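Local coordinates for inactive glucansucrase (Lactobacillus reuteri, PDB 5JBD), which belongs to glycoside hydrolase family 70, in the TIM-barrel clan, as an inactive glucansucrase modelled with a bound calcium ion, at residues A[193-198]-A[765-770]; A[238-243]-A[843-848]. One frame throughout, in Å; residues are numbered along the deposited sequence.

Interaction 1 (A[193-198]-A[765-770]); sequences QVIFVN and TRTNNR
T765 faces I195 across an antiparallel strand pair and is bound to it by two backbone bonds. I195 N gives its hydrogen to T765 O at 3.0 Å, and T765 N reaches I195 O over a longer 3.3 Å. T765 O also takes a CH···O contact from V194 CA, 3.3 Å away, while the T765 hydroxyl is engaged by N783 N.

R766 pairs with V194 in the next, non-hydrogen-bonded position. Its CG is anti to the backbone N (chi1 -178°), and the bend at chi2 brings CD close to Q193 O. At the end of the chain, NH1 lies 3.2 Å from Q193 O, a weak bond. The guanidinium is held mainly from elsewhere, by a salt bridge to D192 and by the carbonyls of L173 and S191.

At T767 the hydrogen-bonded pairing resumes: T767 N lies 3.0 Å from Q193 O in a nearly straight bond (168° at the hydrogen), approaching from above the carbonyl plane. The T767 and I195 side chains cross at about a right angle. Methyl CG2 of T767 rests 3.7 Å from I195 CG1, and OG1 sits beside I195 CG2. That hydroxyl donates in turn to N768 O, a carbonyl whose other side-chain neighbours include CB and CG of Q193.

Beyond the strand the backbone turns away. N768 OD1 accepts from R770 N at 2.9 Å, an Asx turn, and also receives M772 N.

The pair thus illustrates how interior strands are held from two directions: in the six-stranded antiparallel sheet, strand 193-197 lies between strands 758-767 and 841-845, and strand 784-791 borders 758-767 on its far side.

Interaction 2 (A[238-243]-A[843-848]); sequences LLVGND and GTSLQN. With CA (calcium ion), chain C.
Segments 238-243 and 843-848 run antiparallel, with S845 N bonded to G241 O at 3.1 Å, D243 N to G843 O at 2.9 Å, and N242 opposite T844 as a non-hydrogen-bonded pair. This is the junction of neighbouring strands in an antiparallel sheet, extended one residue ahead of the start of strand 242-244 by a side chain standing in for backbone. S845 places OG between its backbone N and carbonyl carbon (chi1 50°), where OG accepts G241 N at 2.8 Å. G241, at positive phi, is thus gripped through both its N-H and its carbonyl.

The side chains of N242 and T844 lie side by side and point the same way. T844 OG1 donates to S845 O and accepts from Q847 NE2, a relay that fixes the hydroxyl. The N242 amide is instead held by Q841 OE1 and Y789 O through its ND2, and Q847 OE1 takes Y789 N.

D243, next to N242 in strand 242-244, turns its carboxylate away from G843 to the calcium ion, whose shell also includes N751, E237 O, N287 O and a water. Both its oxygens face the metal, unequally: D243 OD1 is 2.4 Å from the calcium ion, D243 OD2 2.8 Å.

Overall arrangement
Followed from the N terminus, the chain lays down 193-198, then 238-243, passes through all eight parallel strands of the barrel, and returns with 765-770 and 843-848. Interaction 1 closes a loop of 566 residues and interaction 2 one of 599; since their segments alternate, the two closures cross rather than nest. The contacts meet directly. Strands 193-197 and 841-845 are neighbours in one sheet, joined by a probable hydrogen bond between V194 N and T844 O, and the turn after strand 758-767 probably bonds to L238 through N769 O. Early and late chain are thereby woven into one sheet beside the calcium site.

Interaction 1 (A[193-198]-A[765-770])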
loop_
_atom_site.group_PDB
_atom_site.type_symbol
_atom_site.label_atom_id
_atom_site.label_comp_id
_atom_site.label_asym_id
_atom_site.label_seq_id
_atom_site.Cartn_x
_atom_site.Cartn_y
_atom_site.Cartn_z
ATOM N N GLN A 193 -10.822 -10.755 -6.936
ATOM C CA GLN A 193 -9.892 -11.700 -6.330
ATOM C C GLN A 193 -10.182 -13.115 -6.742
ATOM O O GLN A 193 -11.312 -13.496 -7.046
ATOM C CB GLN A 193 -9.983 -11.686 -4.799
ATOM C CG GLN A 193 -9.856 -10.340 -4.114
ATOM C CD GLN A 193 -8.452 -9.782 -4.111
ATOM O OE1 GLN A 193 -7.465 -10.499 -4.331
ATOM N NE2 GLN A 193 -8.348 -8.486 -3.842
ATOM N N VAL A 194 -9.126 -13.906 -6.656
ATOM C CA VAL A 194 -9.193 -15.324 -6.765
ATOM C C VAL A 194 -8.385 -15.906 -5.590
ATOM O O VAL A 194 -7.341 -15.369 -5.228
ATOM C CB VAL A 194 -8.663 -15.652 -8.190
ATOM C CG1 VAL A 194 -7.386 -16.458 -8.186
ATOM C CG2 VAL A 194 -9.781 -16.159 -9.096
ATOM N N ILE A 195 -8.865 -16.983 -4.984
ATOM C CA ILE A 195 -8.072 -17.717 -3.968
ATOM C C ILE A 195 -7.387 -18.934 -4.585
ATOM O O ILE A 195 -7.891 -19.503 -5.548
ATOM C CB ILE A 195 -8.903 -18.187 -2.752
ATOM C CG1 ILE A 195 -10.071 -19.103 -3.159
ATOM C CG2 ILE A 195 -9.413 -16.977 -1.968
ATOM C CD1 ILE A 195 -10.827 -19.698 -1.973
ATOM N N PHE A 196 -6.256 -19.330 -4.010
ATOM C CA PHE A 196 -5.568 -20.572 -4.383
ATOM C C PHE A 196 -6.031 -21.687 -3.451
ATOM O O PHE A 196 -5.948 -21.550 -2.212
ATOM C CB PHE A 196 -4.047 -20.421 -4.264
ATOM C CG PHE A 196 -3.459 -19.305 -5.089
ATOM C CD1 PHE A 196 -4.072 -18.836 -6.244
ATOM C CD2 PHE A 196 -2.258 -18.732 -4.706
ATOM C CE1 PHE A 196 -3.504 -17.827 -6.990
ATOM C CE2 PHE A 196 -1.677 -17.717 -5.455
ATOM C CZ PHE A 196 -2.305 -17.261 -6.596
ATOM N N VAL A 197 -6.525 -22.778 -4.043
ATOM C CA VAL A 197 -7.066 -23.914 -3.278
ATOM C C VAL A 197 -6.302 -25.185 -3.583
ATOM O O VAL A 197 -5.612 -25.276 -4.611
ATOM C CB VAL A 197 -8.579 -24.154 -3.521
ATOM C CG1 VAL A 197 -9.389 -22.885 -3.231
ATOM C CG2 VAL A 197 -8.870 -24.705 -4.914
ATOM N N ASN A 198 -6.435 -26.154 -2.685
ATOM C CA ASN A 198 -5.767 -27.443 -2.821
ATOM C C ASN A 198 -6.389 -28.272 -3.939
ATOM O O ASN A 198 -7.596 -28.232 -4.167
ATOM C CB ASN A 198 -5.793 -28.238 -1.504
ATOM C CG ASN A 198 -4.880 -27.652 -0.440
ATOM O OD1 ASN A 198 -4.115 -26.721 -0.693
ATOM N ND2 ASN A 198 -4.967 -28.193 0.771
ATOM N N THR A 765 -10.567 -20.156 -7.351
ATOM C CA THR A 765 -12.005 -19.901 -7.229
ATOM C C THR A 765 -12.207 -18.393 -7.110
ATOM O O THR A 765 -11.442 -17.703 -6.420
ATOM C CB THR A 765 -12.588 -20.622 -6.000
ATOM O OG1 THR A 765 -12.496 -22.034 -6.202
ATOM C CG2 THR A 765 -14.048 -20.248 -5.754
ATOM N N ARG A 766 -13.235 -17.890 -7.791
ATOM C CA ARG A 766 -13.534 -16.457 -7.830
ATOM C C ARG A 766 -14.174 -16.044 -6.498
ATOM O O ARG A 766 -15.236 -16.535 -6.158
ATOM C CB ARG A 766 -14.514 -16.161 -8.980
ATOM C CG ARG A 766 -14.891 -14.698 -9.172
ATOM C CD ARG A 766 -13.737 -13.889 -9.718
ATOM N NE ARG A 766 -14.131 -12.491 -9.906
ATOM C CZ ARG A 766 -14.225 -11.578 -8.932
ATOM N NH1 ARG A 766 -13.966 -11.904 -7.665
ATOM N NH2 ARG A 766 -14.598 -10.325 -9.230
ATOM N N THR A 767 -13.539 -15.111 -5.788
ATOM C CA THR A 767 -14.007 -14.701 -4.461
ATOM C C THR A 767 -14.033 -13.195 -4.257
ATOM O O THR A 767 -13.445 -12.434 -5.034
ATOM C CB THR A 767 -13.109 -15.282 -3.346
ATOM O OG1 THR A 767 -11.808 -14.681 -3.398
ATOM C CG2 THR A 767 -12.996 -16.795 -3.468
ATOM N N ASN A 768 -14.705 -12.789 -3.173
ATOM C CA ASN A 768 -14.600 -11.424 -2.656
ATOM C C ASN A 768 -13.296 -11.277 -1.850
ATOM O O ASN A 768 -12.460 -12.200 -1.823
ATOM C CB ASN A 768 -15.851 -11.062 -1.827
ATOM C CG ASN A 768 -15.972 -11.845 -0.523
ATOM O OD1 ASN A 768 -15.045 -12.524 -0.075
ATOM N ND2 ASN A 768 -17.142 -11.746 0.101
ATOM N N ASN A 769 -13.136 -10.140 -1.176
ATOM C CA ASN A 769 -11.910 -9.859 -0.415
ATOM C C ASN A 769 -11.740 -10.658 0.895
ATOM O O ASN A 769 -10.713 -10.528 1.563
ATOM C CB ASN A 769 -11.754 -8.361 -0.165
ATOM C CG ASN A 769 -12.852 -7.778 0.714
ATOM O OD1 ASN A 769 -13.803 -8.462 1.098
ATOM N ND2 ASN A 769 -12.742 -6.490 0.986
ATOM N N ARG A 770 -12.728 -11.474 1.252
ATOM C CA ARG A 770 -12.586 -12.437 2.347
ATOM C C ARG A 770 -12.376 -13.896 1.879
ATOM O O ARG A 770 -12.364 -14.815 2.690
ATOM C CB ARG A 770 -13.793 -12.362 3.277
ATOM C CG ARG A 770 -14.048 -10.989 3.875
ATOM C CD ARG A 770 -15.188 -11.046 4.899
ATOM N NE ARG A 770 -14.921 -11.999 5.979
ATOM C CZ ARG A 770 -14.057 -11.811 6.979
ATOM N NH1 ARG A 770 -13.325 -10.696 7.089
ATOM N NH2 ARG A 770 -13.920 -12.751 7.900
#

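Interaction 2 (A[238-243]-A[843-848])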
loop_
_atom_site.group_PDB
_atom_site.type_symbol
_atom_site.label_atom_id
_atom_site.label_comp_id
_atom_site.label_asym_id
_atom_site.label_seq_id
_atom_site.Cartn_x
_atom_site.Cartn_y
_atom_site.Cartn_z
ATOM N N LEU A 238 -7.823 -9.929 1.891
ATOM C CA LEU A 238 -7.333 -9.549 0.550
ATOM C C LEU A 238 -7.506 -8.063 0.237
ATOM O O LEU A 238 -8.577 -7.484 0.486
ATOM C CB LEU A 238 -8.049 -10.387 -0.510
ATOM C CG LEU A 238 -7.989 -11.908 -0.317
ATOM C CD1 LEU A 238 -8.788 -12.636 -1.391
ATOM C CD2 LEU A 238 -6.557 -12.422 -0.301
ATOM N N LEU A 239 -6.441 -7.459 -0.293
ATOM C CA LEU A 239 -6.443 -6.082 -0.801
ATOM C C LEU A 239 -6.162 -6.063 -2.307
ATOM O O LEU A 239 -7.072 -5.821 -3.111
ATOM C CB LEU A 239 -5.394 -5.234 -0.068
ATOM C CG LEU A 239 -5.609 -5.022 1.432
ATOM C CD1 LEU A 239 -4.427 -4.260 2.024
ATOM C CD2 LEU A 239 -6.932 -4.298 1.694
ATOM N N VAL A 240 -4.916 -6.358 -2.676
ATOM C CA VAL A 240 -4.465 -6.313 -4.081
ATOM C C VAL A 240 -3.147 -7.066 -4.200
ATOM O O VAL A 240 -2.388 -7.158 -3.225
ATOM C CB VAL A 240 -4.319 -4.850 -4.580
ATOM C CG1 VAL A 240 -3.125 -4.150 -3.933
ATOM C CG2 VAL A 240 -4.217 -4.790 -6.104
ATOM N N GLY A 241 -2.876 -7.607 -5.387
ATOM C CA GLY A 241 -1.619 -8.312 -5.667
ATOM C C GLY A 241 -1.644 -9.764 -5.253
ATOM O O GLY A 241 -2.711 -10.324 -5.047
ATOM N N ASN A 242 -0.460 -10.360 -5.120
ATOM C CA ASN A 242 -0.336 -11.715 -4.626
ATOM C C ASN A 242 -0.334 -11.665 -3.112
ATOM O O ASN A 242 0.641 -11.217 -2.507
ATOM C CB ASN A 242 0.953 -12.380 -5.120
ATOM C CG ASN A 242 0.938 -12.636 -6.619
ATOM O OD1 ASN A 242 1.008 -11.703 -7.418
ATOM N ND2 ASN A 242 0.864 -13.907 -7.006
ATOM N N ASP A 243 -1.393 -12.173 -2.501
ATOM C CA ASP A 243 -1.563 -12.087 -1.050
ATOM C C ASP A 243 -0.713 -13.147 -0.354
ATOM O O ASP A 243 -0.865 -14.343 -0.618
ATOM C CB ASP A 243 -3.032 -12.266 -0.669
ATOM C CG ASP A 243 -3.318 -11.850 0.775
ATOM O OD1 ASP A 243 -3.301 -10.645 1.033
ATOM O OD2 ASP A 243 -3.536 -12.712 1.649
ATOM N N GLY A 843 -3.814 -16.138 -2.482
ATOM C CA GLY A 843 -4.526 -15.853 -3.717
ATOM C C GLY A 843 -3.950 -14.632 -4.376
ATOM O O GLY A 843 -2.868 -14.171 -4.003
ATOM N N THR A 844 -4.652 -14.118 -5.374
ATOM C CA THR A 844 -4.218 -12.921 -6.086
ATOM C C THR A 844 -5.424 -12.135 -6.537
ATOM O O THR A 844 -6.487 -12.715 -6.783
ATOM C CB THR A 844 -3.324 -13.253 -7.317
ATOM O OG1 THR A 844 -2.970 -12.049 -8.020
ATOM C CG2 THR A 844 -4.039 -14.180 -8.284
ATOM N N SER A 845 -5.262 -10.817 -6.659
ATOM C CA SER A 845 -6.208 -10.014 -7.415
ATOM C C SER A 845 -6.163 -10.459 -8.880
ATOM O O SER A 845 -5.178 -11.040 -9.324
ATOM C CB SER A 845 -5.922 -8.516 -7.291
ATOM O OG SER A 845 -4.564 -8.206 -7.547
ATOM N N LEU A 846 -7.247 -10.221 -9.611
ATOM C CA LEU A 846 -7.359 -10.709 -10.984
ATOM C C LEU A 846 -6.206 -10.135 -11.804
ATOM O O LEU A 846 -5.907 -8.948 -11.708
ATOM C CB LEU A 846 -8.707 -10.330 -11.599
ATOM C CG LEU A 846 -9.982 -10.715 -10.841
ATOM C CD1 LEU A 846 -11.216 -10.331 -11.647
ATOM C CD2 LEU A 846 -10.010 -12.191 -10.462
ATOM N N GLN A 847 -5.530 -10.986 -12.582
ATOM C CA GLN A 847 -4.297 -10.573 -13.261
ATOM C C GLN A 847 -4.473 -10.169 -14.729
ATOM O O GLN A 847 -3.485 -9.865 -15.406
ATOM C CB GLN A 847 -3.237 -11.672 -13.117
ATOM C CG GLN A 847 -2.796 -11.876 -11.674
ATOM C CD GLN A 847 -1.563 -12.752 -11.542
ATOM O OE1 GLN A 847 -1.099 -13.342 -12.517
ATOM N NE2 GLN A 847 -1.044 -12.872 -10.322
ATOM N N ASN A 848 -5.719 -10.163 -15.207
ATOM C CA ASN A 848 -6.066 -9.739 -16.569
ATOM C C ASN A 848 -5.453 -10.632 -17.677
ATOM O O ASN A 848 -5.065 -10.130 -18.723
ATOM C CB ASN A 848 -5.677 -8.262 -16.814
ATOM C CG ASN A 848 -6.351 -7.296 -15.852
ATOM O OD1 ASN A 848 -5.694 -6.453 -15.250
ATOM N ND2 ASN A 848 -7.657 -7.408 -15.710
HETATM CA CA CA C . -3.588 -10.516 3.420
HETATM O O HOH W 1 -1.294 -11.231 3.597
#